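Transferrin (Manduca sexta, PDB 6WB6) binds a single ferric ion together with a carbonate anion and transports iron in the tobacco hornworm. Local coordinates at residues 130-135 and 342-347; 145-150 and 378-383. One frame throughout, in Å; residues are numbered along the deposited sequence.

Contact 1: residues 130-135 and 342-347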
loop_
_atom_site.group_PDB
_atom_site.type_symbol
_atom_site.label_atom_id
_atom_site.label_comp_id
_atom_site.label_asym_id
_atom_site.label_seq_id
_atom_site.Cartn_x
_atom_site.Cartn_y
_atom_site.Cartn_z
ATOM N N MET A 130 -12.760 20.289 -6.961
ATOM C CA MET A 130 -13.431 21.519 -7.389
ATOM C C MET A 130 -14.945 21.361 -7.413
ATOM O O MET A 130 -15.668 22.229 -6.926
ATOM C CB MET A 130 -12.933 21.938 -8.785
ATOM C CG MET A 130 -11.415 22.228 -8.839
ATOM S SD MET A 130 -10.952 23.234 -7.392
ATOM C CE MET A 130 -9.165 23.152 -7.433
ATOM N N LEU A 131 -15.439 20.275 -8.004
ATOM C CA LEU A 131 -16.882 20.071 -8.108
ATOM C C LEU A 131 -17.540 19.990 -6.739
ATOM O O LEU A 131 -18.651 20.507 -6.545
ATOM C CB LEU A 131 -17.178 18.796 -8.883
ATOM C CG LEU A 131 -16.699 18.774 -10.333
ATOM C CD1 LEU A 131 -17.073 17.451 -10.936
ATOM C CD2 LEU A 131 -17.291 19.907 -11.142
ATOM N N MET A 132 -16.884 19.330 -5.783
ATOM C CA MET A 132 -17.476 19.158 -4.467
ATOM C C MET A 132 -17.754 20.485 -3.787
ATOM O O MET A 132 -18.487 20.514 -2.795
ATOM C CB MET A 132 -16.560 18.318 -3.577
ATOM C CG MET A 132 -15.279 19.024 -3.131
ATOM S SD MET A 132 -14.386 18.019 -1.949
ATOM C CE MET A 132 -15.489 18.262 -0.559
ATOM N N LYS A 133 -17.143 21.567 -4.257
ATOM C CA LYS A 133 -17.485 22.883 -3.764
ATOM C C LYS A 133 -18.814 23.385 -4.302
ATOM O O LYS A 133 -19.180 24.531 -4.026
ATOM C CB LYS A 133 -16.406 23.891 -4.157
ATOM C CG LYS A 133 -14.995 23.519 -3.779
ATOM C CD LYS A 133 -14.112 24.688 -4.046
ATOM C CE LYS A 133 -12.668 24.315 -3.872
ATOM N NZ LYS A 133 -11.865 25.024 -4.882
ATOM N N ARG A 134 -19.519 22.596 -5.102
ATOM C CA ARG A 134 -20.703 23.073 -5.801
ATOM C C ARG A 134 -21.916 22.368 -5.229
ATOM O O ARG A 134 -21.930 21.136 -5.114
ATOM C CB ARG A 134 -20.593 22.836 -7.304
ATOM C CG ARG A 134 -19.293 23.310 -7.873
ATOM C CD ARG A 134 -19.353 23.328 -9.361
ATOM N NE ARG A 134 -20.007 24.533 -9.844
ATOM C CZ ARG A 134 -19.375 25.676 -10.081
ATOM N NH1 ARG A 134 -18.073 25.763 -9.855
ATOM N NH2 ARG A 134 -20.050 26.737 -10.531
ATOM N N ALA A 135 -22.930 23.153 -4.873
ATOM C CA ALA A 135 -24.109 22.581 -4.235
ATOM C C ALA A 135 -24.744 21.488 -5.087
ATOM O O ALA A 135 -25.341 20.547 -4.549
ATOM C CB ALA A 135 -25.126 23.686 -3.949
ATOM N N ILE A 342 -4.633 18.259 -2.155
ATOM C CA ILE A 342 -4.016 17.393 -1.160
ATOM C C ILE A 342 -4.937 17.254 0.054
ATOM O O ILE A 342 -5.089 16.169 0.626
ATOM C CB ILE A 342 -2.622 17.935 -0.775
ATOM C CG1 ILE A 342 -1.572 17.620 -1.862
ATOM C CG2 ILE A 342 -2.193 17.342 0.537
ATOM C CD1 ILE A 342 -0.292 18.505 -1.795
ATOM N N GLU A 343 -5.569 18.342 0.459
ATOM C CA GLU A 343 -6.422 18.331 1.651
ATOM C C GLU A 343 -7.858 17.945 1.339
ATOM O O GLU A 343 -8.695 17.983 2.233
ATOM C CB GLU A 343 -6.383 19.692 2.341
ATOM C CG GLU A 343 -5.016 19.983 2.967
ATOM C CD GLU A 343 -4.948 21.348 3.654
ATOM O OE1 GLU A 343 -5.807 22.193 3.350
ATOM O OE2 GLU A 343 -4.054 21.569 4.502
ATOM N N ARG A 344 -8.150 17.530 0.106
ATOM C CA ARG A 344 -9.504 17.094 -0.228
ATOM C C ARG A 344 -10.049 16.142 0.823
ATOM O O ARG A 344 -9.362 15.226 1.296
ATOM C CB ARG A 344 -9.549 16.406 -1.584
ATOM C CG ARG A 344 -10.955 15.924 -1.961
ATOM C CD ARG A 344 -10.972 15.547 -3.408
ATOM N NE ARG A 344 -10.175 14.357 -3.616
ATOM C CZ ARG A 344 -10.615 13.117 -3.437
ATOM N NH1 ARG A 344 -11.855 12.894 -3.035
ATOM N NH2 ARG A 344 -9.803 12.094 -3.648
ATOM N N GLY A 345 -11.301 16.373 1.176
ATOM C CA GLY A 345 -12.035 15.484 2.046
ATOM C C GLY A 345 -13.398 15.162 1.458
ATOM O O GLY A 345 -13.623 15.244 0.238
ATOM N N HIS A 346 -14.329 14.806 2.330
ATOM C CA HIS A 346 -15.656 14.382 1.905
ATOM C C HIS A 346 -16.758 15.096 2.686
ATOM O O HIS A 346 -17.906 14.639 2.703
ATOM C CB HIS A 346 -15.763 12.865 2.034
ATOM C CG HIS A 346 -14.738 12.131 1.222
ATOM N ND1 HIS A 346 -13.467 11.858 1.692
ATOM C CD2 HIS A 346 -14.785 11.644 -0.044
ATOM C CE1 HIS A 346 -12.781 11.230 0.751
ATOM N NE2 HIS A 346 -13.559 11.085 -0.312
ATOM N N GLY A 347 -16.447 16.237 3.283
ATOM C CA GLY A 347 -17.412 16.926 4.108
ATOM C C GLY A 347 -17.380 16.440 5.541
ATOM O O GLY A 347 -17.126 15.270 5.824
#
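A single methionine packed against a bend of the connecting chain makes this contact, which joins the turn around Met132, beside helix 121-131, to the loop running from helix 338-342 toward strand 352-357 and the second transferrin-like half. Met132 is the only residue of 130-135 that touches the loop. Its thioether end lies beside the backbone of Gly345, with SD 3.6 Å from Gly345 O and the terminal CE also 3.6 Å from Gly345 O, so sulfur and methyl lie together on one side of the carbonyl oxygen, in van der Waals contact. CG of Met132 is flanked by both N and C of its own backbone (chi1 71°), and the chain runs out extended before bending at its last torsion, which turns the methyl along the loop toward Gly347. There CE comes within 4.4 Å of Gly347 N.

The second side chain is Arg344, touched through its aliphatic part: its CG lies 4.0 Å from Met132 SD, and the two chains meet at a slant. The guanidinium leads elsewhere, to salt bridges with Glu151 and Asp377, so the methionine meets the hydrocarbon base of an arginine whose charge is already engaged. A flexible, unbranched thioether suits this place, because it can follow the uneven edge of a loop. Gly345 offers backbone alone to the methionine, while Gly347 has a positive phi (87°) with an extended psi, a backbone shape that glycine takes easily because it has no side chain.

On the helix side, a type I turn from Leu131 to Arg134 carries the chain onward, closed by Arg134 N to Leu131 O at 2.7 Å. Around the contact, Met132 also touches Met140, Arg344 lies on Leu128 and Thr129 of helix 121-131, and Lys133 forms a salt bridge with Glu340 in helix 338-342.

Contact 2: residues 145-150 and 378-383; sequences ISPKEN and IRPILD
Pro147 sets the CG-CD edge of its ring against Pro380, the two side chains crossing at about a right angle, with CD of Pro147 4.2 Å from CD of Pro380. Its CG reaches the imide nitrogen, 4.1 Å from Pro380 N, and further along the same side CB of Pro147 lies 4.1 Å from Arg379 CB. The peptide bond between Arg379 and Pro380 is cis, a form proline tolerates far better than other residues, and it turns the chain sharply just before strand 381-386.

Only the base of Arg379 belongs to this apolar patch. With CG beside its backbone N (chi1 -59°) and a second bend at chi2, the chain carries the guanidinium away, where NH1 donates to Ile378 O at 3.0 Å, the oxygen in the guanidinium plane but the N-H above the carbonyl plane, off its lone pairs; NH2 turns to Ile342 and the loop 342-347. Between the segments, one water takes the N-H of Lys148 and donates to Arg379 O at 2.6 Å, linking helix to loop.

Proline fits the first turn of helix 147-158, where a missing N-H costs no helical bond. Ser146 is the N-cap, its OG accepting from Glu149 N at 3.2 Å. Beyond the two segments, His346 and Leu351 also touch Pro147, strand 352-357 runs parallel to strand 381-386 with Val353 against Pro380, and helix 597-611 packs on Ile378.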
loop_
_atom_site.group_PDB
_atom_site.type_symbol
_atom_site.label_atom_id
_atom_site.label_comp_id
_atom_site.label_asym_id
_atom_site.label_seq_id
_atom_site.Cartn_x
_atom_site.Cartn_y
_atom_site.Cartn_z
ATOM N N ILE A 145 -21.027 4.012 4.342
ATOM C CA ILE A 145 -20.003 3.486 3.451
ATOM C C ILE A 145 -18.703 4.271 3.640
ATOM O O ILE A 145 -18.652 5.292 4.325
ATOM C CB ILE A 145 -20.446 3.525 1.977
ATOM C CG1 ILE A 145 -20.767 4.959 1.570
ATOM C CG2 ILE A 145 -21.650 2.622 1.753
ATOM C CD1 ILE A 145 -21.237 5.101 0.088
ATOM N N SER A 146 -17.649 3.776 3.005
ATOM C CA SER A 146 -16.340 4.382 3.111
ATOM C C SER A 146 -16.229 5.664 2.295
ATOM O O SER A 146 -17.014 5.905 1.373
ATOM C CB SER A 146 -15.291 3.418 2.606
ATOM O OG SER A 146 -15.477 3.252 1.218
ATOM N N PRO A 147 -15.232 6.503 2.607
ATOM C CA PRO A 147 -14.968 7.672 1.756
ATOM C C PRO A 147 -14.739 7.345 0.282
ATOM O O PRO A 147 -15.183 8.113 -0.572
ATOM C CB PRO A 147 -13.716 8.275 2.399
ATOM C CG PRO A 147 -13.874 7.945 3.870
ATOM C CD PRO A 147 -14.507 6.580 3.893
ATOM N N LYS A 148 -14.016 6.269 -0.043
ATOM C CA LYS A 148 -13.817 5.953 -1.450
ATOM C C LYS A 148 -15.158 5.651 -2.111
ATOM O O LYS A 148 -15.449 6.144 -3.210
ATOM C CB LYS A 148 -12.853 4.777 -1.602
ATOM C CG LYS A 148 -12.424 4.500 -3.039
ATOM C CD LYS A 148 -11.830 5.731 -3.749
ATOM C CE LYS A 148 -10.667 6.369 -2.927
ATOM N NZ LYS A 148 -10.145 7.606 -3.565
ATOM N N GLU A 149 -16.016 4.882 -1.435
ATOM C CA GLU A 149 -17.323 4.609 -2.024
ATOM C C GLU A 149 -18.160 5.872 -2.129
ATOM O O GLU A 149 -18.910 6.037 -3.096
ATOM C CB GLU A 149 -18.087 3.551 -1.240
ATOM C CG GLU A 149 -19.257 3.046 -2.081
ATOM C CD GLU A 149 -20.015 1.874 -1.490
ATOM O OE1 GLU A 149 -19.616 1.370 -0.436
ATOM O OE2 GLU A 149 -21.014 1.446 -2.116
ATOM N N ASN A 150 -18.032 6.791 -1.169
ATOM C CA ASN A 150 -18.795 8.026 -1.259
ATOM C C ASN A 150 -18.470 8.789 -2.555
ATOM O O ASN A 150 -19.371 9.321 -3.206
ATOM C CB ASN A 150 -18.545 8.890 -0.030
ATOM C CG ASN A 150 -19.575 8.631 1.077
ATOM O OD1 ASN A 150 -20.677 9.193 1.077
ATOM N ND2 ASN A 150 -19.220 7.771 2.012
ATOM N N ILE A 378 -4.952 9.250 0.667
ATOM C CA ILE A 378 -5.570 8.032 1.190
ATOM C C ILE A 378 -6.523 8.454 2.291
ATOM O O ILE A 378 -6.167 9.282 3.133
ATOM C CB ILE A 378 -4.518 7.051 1.708
ATOM C CG1 ILE A 378 -3.595 6.643 0.568
ATOM C CG2 ILE A 378 -5.161 5.824 2.364
ATOM C CD1 ILE A 378 -2.519 5.662 1.030
ATOM N N ARG A 379 -7.761 7.939 2.231
ATOM C CA ARG A 379 -8.868 8.349 3.097
ATOM C C ARG A 379 -9.657 7.081 3.399
ATOM O O ARG A 379 -9.967 6.309 2.470
ATOM C CB ARG A 379 -9.778 9.390 2.451
ATOM C CG ARG A 379 -9.086 10.672 2.049
ATOM C CD ARG A 379 -8.730 11.523 3.244
ATOM N NE ARG A 379 -8.262 12.837 2.825
ATOM C CZ ARG A 379 -7.029 13.108 2.392
ATOM N NH1 ARG A 379 -6.110 12.147 2.322
ATOM N NH2 ARG A 379 -6.718 14.354 2.036
ATOM N N PRO A 380 -10.029 6.841 4.657
ATOM C CA PRO A 380 -10.011 7.643 5.888
ATOM C C PRO A 380 -8.649 8.066 6.446
ATOM O O PRO A 380 -7.619 7.393 6.303
ATOM C CB PRO A 380 -10.705 6.721 6.903
ATOM C CG PRO A 380 -10.530 5.353 6.366
ATOM C CD PRO A 380 -10.616 5.507 4.886
ATOM N N ILE A 381 -8.686 9.232 7.088
ATOM C CA ILE A 381 -7.541 9.727 7.836
ATOM C C ILE A 381 -7.209 8.737 8.924
ATOM O O ILE A 381 -8.100 8.226 9.621
ATOM C CB ILE A 381 -7.864 11.107 8.436
ATOM C CG1 ILE A 381 -8.046 12.128 7.319
ATOM C CG2 ILE A 381 -6.776 11.570 9.404
ATOM C CD1 ILE A 381 -8.975 13.262 7.694
ATOM N N LEU A 382 -5.928 8.479 9.099
ATOM C CA LEU A 382 -5.478 7.548 10.121
ATOM C C LEU A 382 -5.245 8.311 11.421
ATOM O O LEU A 382 -4.488 9.290 11.462
ATOM C CB LEU A 382 -4.217 6.818 9.664
ATOM C CG LEU A 382 -3.571 5.831 10.620
ATOM C CD1 LEU A 382 -4.423 4.602 10.798
ATOM C CD2 LEU A 382 -2.209 5.455 10.076
ATOM N N ASP A 383 -5.903 7.879 12.478
ATOM C CA ASP A 383 -5.569 8.391 13.791
ATOM C C ASP A 383 -4.908 7.282 14.588
ATOM O O ASP A 383 -4.994 6.102 14.244
ATOM C CB ASP A 383 -6.797 8.938 14.491
ATOM C CG ASP A 383 -6.455 9.735 15.720
ATOM O OD1 ASP A 383 -5.243 9.914 15.997
ATOM O OD2 ASP A 383 -7.396 10.188 16.402
HETATM O O HOH W 1 -11.997 4.890 1.815
#

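Contact 2 joins the two transferrin-like halves, whereas contact 1 lies within the range of the first; their centres are 14 Å apart. Arg379 of contact 2 ties them directly: its NH2 lies 2.8 Å from Ile342 O and 2.9 Å from Arg344 O, probable hydrogen bonds to the same loop that Met132 packs on. Glu151, in helix 147-158, adds a second tie by binding both Arg344 and His346. The segments alternate along the chain, so the two contacts cross in sequence. Contact 1 is the one nearer the iron site, the side chain of Arg344 being about 13 Å from the ferric ion and about 10 Å from that of the carbonate-binding Arg120; contact 2 lies away from it.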